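Local coordinates for bromodomain protein, putative (Plasmodium falciparum 3D7, PDB 4PY6) that probably recognises acetylated lysines through its bromodomain, here crystallised with a dihydropteridinone ligand in the pocket, at residues R18-K21 with Q22-I26; L128-K131 with W132-K135; H92-K95 with L96-N100; P106-E109 with E110-Y113; S120-M123 with K124-L128. All blocks are in the same frame, centred on the assembly; numbering follows the deposited sequence.

How the interactions relate
All five contacts are local, joining residues along one helix or at its start, so none closes a long loop; they follow in series, and only interactions 2 and 5 overlap, sharing Leu128. Interaction 1 starts helix 22-32. Interaction 3 lies midway along helix 87-104, and interaction 4 turns the following loop into helix 112-138, which then carries interactions 5 and 2 in succession. Contacts between helices bind these pieces together: Lys95 and Tyr98 of interaction 3 meet Ser121, Asp122 and Glu126 of interaction 5, while Ile26 of interaction 1 packs on Trp132 of interaction 2. Interactions 1 and 4 lie on opposite sides of the chain's centre.

Interaction 1 (R18-K21 with Q22-I26); sequences RLLK and QWEKI
Helix 22-32, the first helix of the bromodomain bundle, begins with Glu24 reaching back three residues to Lys21, the N-cap residue just ahead of the helix. This is the half of a capping box that a glutamate in the third helical position can supply. Its OE1 accepts the backbone N of Lys21 at 2.8 Å, nearly straight at 173° and on the anti lone pair, the one facing away from OE2. With CG anti to the carbonyl carbon (chi1 -68°) and the chain extended beyond it, the carboxylate is carried back over the first turn. The same oxygen takes a second donor: Arg18 NH2 lies 3.1 Å from Glu24 OE1 in a salt bridge. Here the oxygen sits in the guanidinium plane at its edge, while the nitrogen approaches from above the carboxylate plane, the two planes being nearly perpendicular. Two donors on one oxygen, one of them cationic, would probably keep this buried glutamate ionised. Apolar contacts flank these bonds. Leu20 CD2 rests 3.8 Å from Glu24 CB, and the extended Lys21 chain runs alongside the indole of Trp23, its CD 3.5 Å from Trp23 NE1. Lys25 N closes the first helical turn on Lys21 O at 3.1 Å. Outside the segments, Arg18 NE also donates to Ser80 O, tying the leading loop to the last turns of helix 72-81. Trp23 meets the ring of Phe140 edge-to-face, and Ile26 packs on Ile136 of helix 112-138.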
# COMPACT_ATOMS: atom_id res chain seq x y z
N ARG A 18 17.69 12.25 -23.01
CA ARG A 18 16.76 13.36 -22.80
C ARG A 18 16.71 13.72 -21.32
O ARG A 18 16.48 12.84 -20.48
CB ARG A 18 15.35 13.01 -23.33
CG ARG A 18 14.38 14.20 -23.32
CD ARG A 18 12.92 13.77 -23.34
NE ARG A 18 12.48 13.23 -22.05
CZ ARG A 18 11.88 13.93 -21.10
NH1 ARG A 18 11.63 15.22 -21.28
NH2 ARG A 18 11.52 13.35 -19.96
N LEU A 19 16.97 14.99 -21.00
CA LEU A 19 16.98 15.48 -19.63
C LEU A 19 15.56 15.62 -19.09
O LEU A 19 14.76 16.38 -19.63
CB LEU A 19 17.75 16.81 -19.51
CG LEU A 19 19.26 16.75 -19.77
CD1 LEU A 19 19.78 18.09 -20.23
CD2 LEU A 19 20.02 16.28 -18.54
N LEU A 20 15.26 14.84 -18.04
CA LEU A 20 13.95 14.84 -17.38
C LEU A 20 13.76 16.12 -16.59
O LEU A 20 14.71 16.62 -15.97
CB LEU A 20 13.84 13.63 -16.43
CG LEU A 20 13.09 12.41 -16.96
CD1 LEU A 20 14.00 11.51 -17.77
CD2 LEU A 20 12.50 11.61 -15.81
N LYS A 21 12.53 16.65 -16.59
CA LYS A 21 12.16 17.85 -15.82
C LYS A 21 12.13 17.45 -14.34
O LYS A 21 11.96 16.26 -14.05
CB LYS A 21 10.79 18.39 -16.27
CG LYS A 21 10.76 18.89 -17.71
CD LYS A 21 9.36 18.76 -18.30
CE LYS A 21 9.29 19.23 -19.74
NZ LYS A 21 7.92 19.08 -20.29
N GLN A 22 12.30 18.42 -13.42
CA GLN A 22 12.30 18.13 -11.99
C GLN A 22 11.02 17.44 -11.51
O GLN A 22 11.13 16.50 -10.72
CB GLN A 22 12.66 19.36 -11.14
CG GLN A 22 13.04 19.05 -9.68
CD GLN A 22 14.25 18.14 -9.49
OE1 GLN A 22 15.21 18.14 -10.28
NE2 GLN A 22 14.24 17.37 -8.42
N TRP A 23 9.83 17.84 -12.03
CA TRP A 23 8.56 17.20 -11.66
C TRP A 23 8.50 15.75 -12.14
O TRP A 23 7.95 14.91 -11.43
CB TRP A 23 7.33 18.02 -12.10
CG TRP A 23 7.13 18.15 -13.58
CD1 TRP A 23 7.51 19.21 -14.36
CD2 TRP A 23 6.43 17.25 -14.45
NE1 TRP A 23 7.12 19.00 -15.66
CE2 TRP A 23 6.46 17.80 -15.75
CE3 TRP A 23 5.80 16.01 -14.26
CZ2 TRP A 23 5.88 17.15 -16.85
CZ3 TRP A 23 5.24 15.36 -15.35
CH2 TRP A 23 5.27 15.94 -16.63
N GLU A 24 9.09 15.45 -13.32
CA GLU A 24 9.17 14.10 -13.90
C GLU A 24 10.07 13.19 -13.05
O GLU A 24 9.80 12.00 -12.93
CB GLU A 24 9.70 14.14 -15.35
CG GLU A 24 8.77 14.80 -16.35
CD GLU A 24 9.29 14.90 -17.77
OE1 GLU A 24 10.40 15.46 -17.96
OE2 GLU A 24 8.59 14.44 -18.70
N LYS A 25 11.15 13.77 -12.47
CA LYS A 25 12.11 13.07 -11.60
C LYS A 25 11.48 12.66 -10.26
O LYS A 25 11.81 11.60 -9.73
CB LYS A 25 13.35 13.94 -11.35
CG LYS A 25 14.35 13.94 -12.50
CD LYS A 25 15.51 14.89 -12.23
CE LYS A 25 16.50 14.90 -13.36
NZ LYS A 25 17.56 15.93 -13.15
N ILE A 26 10.58 13.52 -9.71
CA ILE A 26 9.86 13.27 -8.45
C ILE A 26 8.90 12.09 -8.63
O ILE A 26 8.84 11.21 -7.77
CB ILE A 26 9.15 14.55 -7.89
CG1 ILE A 26 10.16 15.70 -7.65
CG2 ILE A 26 8.36 14.25 -6.60
CD1 ILE A 26 9.58 17.12 -7.74

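Interaction 2 (L128-K131 with W132-K135); sequences LWNK and WKEK
Trp132 brings the edge of its ring to the carbonyl oxygen of Leu128, one turn earlier, and its side chain can be followed outward from there. CB stands 3.5 Å from Leu128 O; with CG set beside the backbone N (chi1 -67°), the pyrrole edge then swings toward the same oxygen, bringing CD1 to 3.2 Å from Leu128 O, close to the ring plane. Further out the indole leaves the backbone and meets Lys131, whose chain runs beside it in the same direction: NE1 is 3.6 Å from Lys131 CD and CE2 is 4.1 Å from Lys131 CE. The six-membered ring goes on to helix 22-32, where Trp132 CE3 lies 3.7 Å from Ile26 CG2. The backbone N of Trp132 also bonds to Leu128 O at 3.2 Å. A weak bond follows, from Lys133 N to Trp129 O, and the helix kinks just afterwards, where the N atoms of Glu134 and Lys135 lack partners in the preceding turn. Lys133 CB comes near the Trp129 ring obliquely, its closest atom there being Trp129 NE1 at 4.3 Å. Both tryptophans lean on helix 22-32, Trp132 also on Asn30 and Trp129 on Leu27; Trp129 reaches Pro87 and Phe90 of helix 87-104 as well.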
# COMPACT_ATOMS: atom_id res chain seq x y z
N LEU A 128 1.49 8.29 -1.53
CA LEU A 128 2.70 8.82 -2.17
C LEU A 128 2.41 10.05 -3.02
O LEU A 128 3.26 10.95 -3.08
CB LEU A 128 3.41 7.73 -3.00
CG LEU A 128 4.12 6.63 -2.19
CD1 LEU A 128 4.39 5.42 -3.06
CD2 LEU A 128 5.41 7.14 -1.56
N TRP A 129 1.22 10.11 -3.65
CA TRP A 129 0.80 11.26 -4.45
C TRP A 129 0.46 12.44 -3.53
O TRP A 129 0.84 13.56 -3.84
CB TRP A 129 -0.39 10.91 -5.36
CG TRP A 129 -0.85 12.05 -6.21
CD1 TRP A 129 -1.89 12.90 -5.96
CD2 TRP A 129 -0.27 12.49 -7.45
NE1 TRP A 129 -1.99 13.84 -6.96
CE2 TRP A 129 -1.01 13.61 -7.89
CE3 TRP A 129 0.81 12.04 -8.23
CZ2 TRP A 129 -0.72 14.28 -9.08
CZ3 TRP A 129 1.09 12.70 -9.42
CH2 TRP A 129 0.34 13.81 -9.83
N ASN A 130 -0.23 12.17 -2.41
CA ASN A 130 -0.62 13.18 -1.42
C ASN A 130 0.59 13.77 -0.69
O ASN A 130 0.63 14.97 -0.44
CB ASN A 130 -1.61 12.59 -0.41
CG ASN A 130 -2.92 13.34 -0.33
OD1 ASN A 130 -3.18 14.08 0.62
ND2 ASN A 130 -3.79 13.14 -1.32
N LYS A 131 1.59 12.92 -0.38
CA LYS A 131 2.83 13.28 0.30
C LYS A 131 3.70 14.19 -0.60
O LYS A 131 4.35 15.11 -0.09
CB LYS A 131 3.60 12.00 0.67
CG LYS A 131 4.88 12.20 1.49
CD LYS A 131 5.74 10.95 1.48
CE LYS A 131 7.16 11.21 1.92
NZ LYS A 131 7.27 11.42 3.38
N TRP A 132 3.71 13.93 -1.92
CA TRP A 132 4.54 14.67 -2.87
C TRP A 132 3.86 15.73 -3.75
O TRP A 132 4.59 16.50 -4.38
CB TRP A 132 5.37 13.69 -3.72
CG TRP A 132 6.41 12.96 -2.93
CD1 TRP A 132 6.27 11.74 -2.34
CD2 TRP A 132 7.72 13.42 -2.60
NE1 TRP A 132 7.43 11.40 -1.68
CE2 TRP A 132 8.34 12.42 -1.82
CE3 TRP A 132 8.45 14.59 -2.89
CZ2 TRP A 132 9.65 12.54 -1.34
CZ3 TRP A 132 9.75 14.71 -2.41
CH2 TRP A 132 10.33 13.69 -1.65
N LYS A 133 2.51 15.81 -3.78
CA LYS A 133 1.76 16.77 -4.61
C LYS A 133 2.14 18.24 -4.46
O LYS A 133 2.01 19.00 -5.43
CB LYS A 133 0.23 16.55 -4.55
CG LYS A 133 -0.45 16.95 -3.24
CD LYS A 133 -1.93 16.52 -3.16
CE LYS A 133 -2.87 17.24 -4.10
NZ LYS A 133 -3.04 18.68 -3.75
N GLU A 134 2.62 18.64 -3.27
CA GLU A 134 3.06 20.00 -2.95
C GLU A 134 4.31 20.34 -3.77
O GLU A 134 4.32 21.35 -4.48
CB GLU A 134 3.34 20.13 -1.44
CG GLU A 134 3.61 21.55 -0.96
CD GLU A 134 4.45 21.64 0.29
OE1 GLU A 134 5.61 22.11 0.20
OE2 GLU A 134 3.97 21.23 1.37
N LYS A 135 5.35 19.48 -3.69
CA LYS A 135 6.62 19.64 -4.41
C LYS A 135 6.45 19.45 -5.92
O LYS A 135 7.15 20.11 -6.69
CB LYS A 135 7.71 18.73 -3.84
CG LYS A 135 8.36 19.32 -2.60
CD LYS A 135 9.42 18.40 -2.01
CE LYS A 135 10.19 19.04 -0.87
NZ LYS A 135 9.36 19.17 0.36

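Interaction 3 (H92-K95 with L96-N100); sequences HDMK and LIYKN
Tyr98 brings its ring up to the carbonyl of Met94, and this buried side is where the turn is tightly packed. Met94 O lies 3.2 Å from Tyr98 CE2, oblique to the ring. A chi1 of -37°, twisted from the usual staggered value, accompanies this close fit. Beside it Ile97 spreads over the same turn: its backbone N is shared between two weak bonds, to Asp93 O and to Met94 O, each at 3.4 Å, while Ile97 CD1 faces Met94 SD at 4.4 Å. The looser side is at Lys95 and the exposed Lys99. There the backbone bond is regular, Lys99 N to Lys95 O at 3.0 Å, and Lys99 CG lies 3.4 Å from that same oxygen. The side chains themselves meet loosely, CE of Lys95 being 4.3 Å from CE of Lys99. Their ammonium nitrogens, Lys95 NZ and Lys99 NZ, stay 5.5 Å apart, a repulsion probably eased by Asp122, which the Lys95 chain, bent at chi2 and chi3, reaches in a salt bridge. Around helix 87-104, Tyr98 OH bonds to Tyr72 OH, and Asp93 is held by Tyr84 and Lys68. Met94 and Ile97 pack on Ile75 of helix 72-81, and Met94 also meets Phe125 of helix 112-138.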
# COMPACT_ATOMS: atom_id res chain seq x y z
N HIS A 92 -3.39 9.80 -13.65
CA HIS A 92 -4.49 9.12 -14.35
C HIS A 92 -4.08 7.75 -14.88
O HIS A 92 -4.88 6.82 -14.80
CB HIS A 92 -5.06 10.00 -15.48
CG HIS A 92 -5.81 11.20 -15.01
ND1 HIS A 92 -5.91 12.34 -15.80
CD2 HIS A 92 -6.47 11.42 -13.85
CE1 HIS A 92 -6.63 13.20 -15.09
NE2 HIS A 92 -6.99 12.69 -13.91
N ASP A 93 -2.83 7.62 -15.38
CA ASP A 93 -2.28 6.36 -15.90
C ASP A 93 -2.00 5.37 -14.78
O ASP A 93 -2.29 4.18 -14.94
CB ASP A 93 -1.04 6.61 -16.77
CG ASP A 93 -1.30 6.87 -18.25
OD1 ASP A 93 -2.49 6.96 -18.64
OD2 ASP A 93 -0.33 6.96 -19.02
N MET A 94 -1.44 5.85 -13.65
CA MET A 94 -1.14 5.00 -12.49
C MET A 94 -2.44 4.46 -11.90
O MET A 94 -2.52 3.26 -11.62
CB MET A 94 -0.35 5.77 -11.42
CG MET A 94 1.09 6.06 -11.81
SD MET A 94 2.20 4.64 -11.71
CE MET A 94 2.61 4.67 -9.99
N LYS A 95 -3.49 5.32 -11.79
CA LYS A 95 -4.82 4.95 -11.29
C LYS A 95 -5.51 3.96 -12.23
O LYS A 95 -6.25 3.09 -11.77
CB LYS A 95 -5.70 6.20 -11.11
CG LYS A 95 -5.38 7.05 -9.87
CD LYS A 95 -5.89 6.47 -8.55
CE LYS A 95 -7.35 6.77 -8.26
NZ LYS A 95 -7.77 6.25 -6.93
N LEU A 96 -5.25 4.09 -13.55
CA LEU A 96 -5.80 3.24 -14.61
C LEU A 96 -5.38 1.77 -14.45
O LEU A 96 -6.20 0.90 -14.70
CB LEU A 96 -5.39 3.80 -15.98
CG LEU A 96 -6.07 3.27 -17.24
CD1 LEU A 96 -7.58 3.49 -17.21
CD2 LEU A 96 -5.49 3.93 -18.47
N ILE A 97 -4.12 1.52 -14.02
CA ILE A 97 -3.58 0.17 -13.78
C ILE A 97 -4.49 -0.60 -12.81
O ILE A 97 -4.94 -1.71 -13.13
CB ILE A 97 -2.12 0.22 -13.22
CG1 ILE A 97 -1.13 0.90 -14.19
CG2 ILE A 97 -1.62 -1.17 -12.81
CD1 ILE A 97 0.25 1.20 -13.58
N TYR A 98 -4.75 -0.01 -11.64
CA TYR A 98 -5.55 -0.60 -10.58
C TYR A 98 -7.04 -0.65 -10.92
O TYR A 98 -7.69 -1.64 -10.58
CB TYR A 98 -5.28 0.09 -9.22
CG TYR A 98 -3.83 0.49 -9.02
CD1 TYR A 98 -2.81 -0.46 -9.04
CD2 TYR A 98 -3.48 1.82 -8.81
CE1 TYR A 98 -1.48 -0.09 -8.90
CE2 TYR A 98 -2.15 2.19 -8.61
CZ TYR A 98 -1.15 1.23 -8.66
OH TYR A 98 0.16 1.60 -8.49
N LYS A 99 -7.56 0.38 -11.61
CA LYS A 99 -8.96 0.44 -12.04
C LYS A 99 -9.30 -0.63 -13.09
O LYS A 99 -10.41 -1.17 -13.07
CB LYS A 99 -9.32 1.84 -12.56
CG LYS A 99 -9.60 2.86 -11.47
CD LYS A 99 -10.00 4.20 -12.05
CE LYS A 99 -10.25 5.22 -10.98
NZ LYS A 99 -10.77 6.50 -11.54
N ASN A 100 -8.34 -0.95 -13.99
CA ASN A 100 -8.50 -1.98 -15.03
C ASN A 100 -8.59 -3.38 -14.43
O ASN A 100 -9.32 -4.22 -14.94
CB ASN A 100 -7.36 -1.93 -16.04
CG ASN A 100 -7.45 -0.83 -17.07
OD1 ASN A 100 -8.51 -0.24 -17.31
ND2 ASN A 100 -6.33 -0.55 -17.72

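Interaction 4 (P106-E109 with E110-Y113); sequences PDIE and ENKY
Asn111 and Pro106 tie together the loop between helices 87-104 and 112-138, the BC loop of the bromodomain fold, which borders the ligand pocket. Asn105, just before this segment, lines that pocket, and the Asn111 side chain, which touches Asn105, comes within about 5 Å of the bound ligand at its nearest atoms. Asn111 ND2 donates to Pro106 O at 3.3 Å in an almost straight bond of 174°, lying in the plane of its own amide and on a lone pair of the carbonyl. Straight and in plane, the bond helps set the rotation of the amide. Although Asn111 occupies the N-cap position of helix 112-138, its side chain makes no capping bond and is spent on this loop-closing one. Asp107 between them centres an inverse gamma turn. A 3-10 turn at Glu109 and Glu110 leads into the helix, closed by Asn111 N on Ile108 O at 2.9 Å. On the exposed side, Ile108 CD1 touches the Glu110 side chain, 3.6 Å from its CD. Glu109 and Lys112 run side by side toward solvent and end in a salt bridge, with Lys112 NZ 3.1 Å from Glu109 OE2, which it meets nearly along the C-O bond.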
# COMPACT_ATOMS: atom_id res chain seq x y z
N PRO A 106 -13.39 -10.64 -11.99
CA PRO A 106 -14.54 -10.73 -11.06
C PRO A 106 -14.09 -11.03 -9.63
O PRO A 106 -13.12 -11.75 -9.43
CB PRO A 106 -15.38 -11.86 -11.65
CG PRO A 106 -14.43 -12.71 -12.41
CD PRO A 106 -13.31 -11.82 -12.87
N ASP A 107 -14.80 -10.45 -8.64
CA ASP A 107 -14.48 -10.61 -7.22
C ASP A 107 -14.76 -12.03 -6.70
O ASP A 107 -15.78 -12.28 -6.05
CB ASP A 107 -15.14 -9.52 -6.36
CG ASP A 107 -14.35 -9.13 -5.12
OD1 ASP A 107 -14.18 -9.99 -4.23
OD2 ASP A 107 -13.91 -7.96 -5.04
N ILE A 108 -13.85 -12.97 -7.02
CA ILE A 108 -13.90 -14.38 -6.64
C ILE A 108 -12.59 -14.85 -5.99
O ILE A 108 -11.55 -14.23 -6.21
CB ILE A 108 -14.41 -15.32 -7.78
CG1 ILE A 108 -13.63 -15.11 -9.11
CG2 ILE A 108 -15.93 -15.19 -7.96
CD1 ILE A 108 -13.87 -16.15 -10.22
N GLU A 109 -12.66 -15.94 -5.19
CA GLU A 109 -11.55 -16.53 -4.42
C GLU A 109 -10.24 -16.78 -5.18
O GLU A 109 -9.16 -16.62 -4.59
CB GLU A 109 -12.01 -17.77 -3.65
CG GLU A 109 -11.31 -17.98 -2.31
CD GLU A 109 -11.63 -17.00 -1.19
OE1 GLU A 109 -12.68 -16.32 -1.25
OE2 GLU A 109 -10.84 -16.95 -0.22
N GLU A 110 -10.31 -17.17 -6.47
CA GLU A 110 -9.12 -17.41 -7.29
C GLU A 110 -8.38 -16.12 -7.67
O GLU A 110 -7.18 -16.16 -7.95
CB GLU A 110 -9.41 -18.29 -8.52
CG GLU A 110 -10.67 -17.94 -9.29
CD GLU A 110 -11.83 -18.90 -9.06
OE1 GLU A 110 -12.22 -19.60 -10.02
OE2 GLU A 110 -12.35 -18.95 -7.92
N ASN A 111 -9.10 -14.98 -7.66
CA ASN A 111 -8.56 -13.66 -7.98
C ASN A 111 -8.32 -12.81 -6.72
O ASN A 111 -8.17 -11.59 -6.81
CB ASN A 111 -9.49 -12.92 -8.96
CG ASN A 111 -9.59 -13.52 -10.34
OD1 ASN A 111 -8.67 -14.16 -10.85
ND2 ASN A 111 -10.71 -13.28 -10.99
N LYS A 112 -8.26 -13.47 -5.53
CA LYS A 112 -8.06 -12.83 -4.23
C LYS A 112 -6.74 -12.06 -4.11
O LYS A 112 -6.76 -10.93 -3.62
CB LYS A 112 -8.22 -13.84 -3.08
CG LYS A 112 -8.44 -13.20 -1.70
CD LYS A 112 -8.92 -14.20 -0.65
CE LYS A 112 -7.79 -14.86 0.11
NZ LYS A 112 -8.30 -15.82 1.13
N TYR A 113 -5.61 -12.65 -4.56
CA TYR A 113 -4.30 -12.01 -4.50
C TYR A 113 -4.21 -10.78 -5.41
O TYR A 113 -3.75 -9.73 -4.96
CB TYR A 113 -3.16 -13.01 -4.81
CG TYR A 113 -1.78 -12.45 -4.55
CD1 TYR A 113 -1.07 -11.78 -5.55
CD2 TYR A 113 -1.17 -12.58 -3.31
CE1 TYR A 113 0.19 -11.24 -5.32
CE2 TYR A 113 0.10 -12.05 -3.06
CZ TYR A 113 0.78 -11.38 -4.07
OH TYR A 113 2.03 -10.87 -3.83

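Interaction 5 (S120-M123 with K124-L128); sequences SSDM and KFEFL
Glu126 folds its side chain back over the carbonyl of Asp122, with both CB and CG 3.4 Å from Asp122 O, the bend at chi2 (-68°) taking the carboxylate onward. The same carbonyl accepts Glu126 N at 3.0 Å. This bond belongs to an unbroken run of helical turns, in which Lys124 N reaches Ser120 O at 2.9 Å, Phe125 N reaches Ser121 O at 2.8 Å and Phe127 N reaches Met123 O at 3.2 Å. The next shell fixes the side chains: Ser120 OG and Ser121 OG bond back to the carbonyls of Glu116 and Ala117, Glu126 OE2 accepts Tyr91 OH, and Phe125 packs on Val31 of helix 22-32. Beyond lies the second subunit: Lys124, extended throughout, pairs with Asp38 of its own chain and with Ser120 OG of the second subunit, an exchange made in both directions, while Met123 and Phe127 each pack on the other in the partner chain. Two acids one turn apart, with Asp122 OD1 5.3 Å from Glu126 OE2, would repel each other; Lys95, in a salt bridge with Asp122 and a long, weak ion pair with Glu126, probably offsets this and helps keep both carboxylates ionised.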
# COMPACT_ATOMS: atom_id res chain seq x y z
N SER A 120 -4.56 -2.45 -2.67
CA SER A 120 -3.50 -1.99 -1.76
C SER A 120 -2.52 -1.03 -2.42
O SER A 120 -2.13 -0.04 -1.80
CB SER A 120 -2.75 -3.17 -1.14
OG SER A 120 -3.63 -3.98 -0.38
N SER A 121 -2.14 -1.30 -3.69
CA SER A 121 -1.22 -0.44 -4.45
C SER A 121 -1.84 0.92 -4.76
O SER A 121 -1.12 1.92 -4.76
CB SER A 121 -0.76 -1.14 -5.72
OG SER A 121 -0.05 -2.33 -5.44
N ASP A 122 -3.16 0.95 -5.00
CA ASP A 122 -3.94 2.17 -5.26
C ASP A 122 -3.89 3.07 -4.02
O ASP A 122 -3.70 4.27 -4.15
CB ASP A 122 -5.39 1.82 -5.61
CG ASP A 122 -6.27 3.02 -5.89
OD1 ASP A 122 -6.25 3.52 -7.03
OD2 ASP A 122 -6.97 3.48 -4.96
N MET A 123 -4.05 2.46 -2.83
CA MET A 123 -4.00 3.15 -1.53
C MET A 123 -2.59 3.65 -1.25
O MET A 123 -2.43 4.78 -0.81
CB MET A 123 -4.51 2.23 -0.40
CG MET A 123 -5.95 1.80 -0.58
SD MET A 123 -6.63 0.92 0.83
CE MET A 123 -8.26 0.57 0.23
N LYS A 124 -1.56 2.82 -1.57
CA LYS A 124 -0.14 3.16 -1.41
C LYS A 124 0.24 4.31 -2.35
O LYS A 124 0.95 5.22 -1.92
CB LYS A 124 0.74 1.92 -1.64
CG LYS A 124 2.21 2.13 -1.29
CD LYS A 124 3.09 0.95 -1.65
CE LYS A 124 4.55 1.30 -1.52
NZ LYS A 124 5.42 0.12 -1.75
N PHE A 125 -0.25 4.27 -3.62
CA PHE A 125 -0.01 5.31 -4.63
C PHE A 125 -0.63 6.64 -4.20
O PHE A 125 0.01 7.68 -4.34
CB PHE A 125 -0.51 4.89 -6.03
CG PHE A 125 -0.62 6.03 -7.02
CD1 PHE A 125 0.52 6.63 -7.55
CD2 PHE A 125 -1.86 6.53 -7.40
CE1 PHE A 125 0.43 7.70 -8.43
CE2 PHE A 125 -1.95 7.60 -8.29
CZ PHE A 125 -0.81 8.19 -8.80
N GLU A 126 -1.89 6.60 -3.69
CA GLU A 126 -2.62 7.78 -3.23
C GLU A 126 -1.92 8.47 -2.06
O GLU A 126 -1.97 9.69 -1.98
CB GLU A 126 -4.07 7.42 -2.85
CG GLU A 126 -5.03 7.37 -4.04
CD GLU A 126 -5.34 8.68 -4.73
OE1 GLU A 126 -5.33 9.74 -4.07
OE2 GLU A 126 -5.64 8.64 -5.95
N PHE A 127 -1.25 7.68 -1.19
CA PHE A 127 -0.47 8.21 -0.06
C PHE A 127 0.75 8.95 -0.61
O PHE A 127 1.01 10.08 -0.21
CB PHE A 127 -0.05 7.09 0.91
CG PHE A 127 0.98 7.49 1.95
CD1 PHE A 127 2.34 7.35 1.70
CD2 PHE A 127 0.58 8.03 3.17
CE1 PHE A 127 3.29 7.74 2.65
CE2 PHE A 127 1.53 8.41 4.12
CZ PHE A 127 2.87 8.26 3.86
N LEU A 128 1.49 8.29 -1.53
CA LEU A 128 2.70 8.82 -2.17
C LEU A 128 2.41 10.05 -3.02
O LEU A 128 3.26 10.95 -3.08
CB LEU A 128 3.41 7.73 -3.00
CG LEU A 128 4.12 6.63 -2.19
CD1 LEU A 128 4.39 5.42 -3.06
CD2 LEU A 128 5.41 7.14 -1.56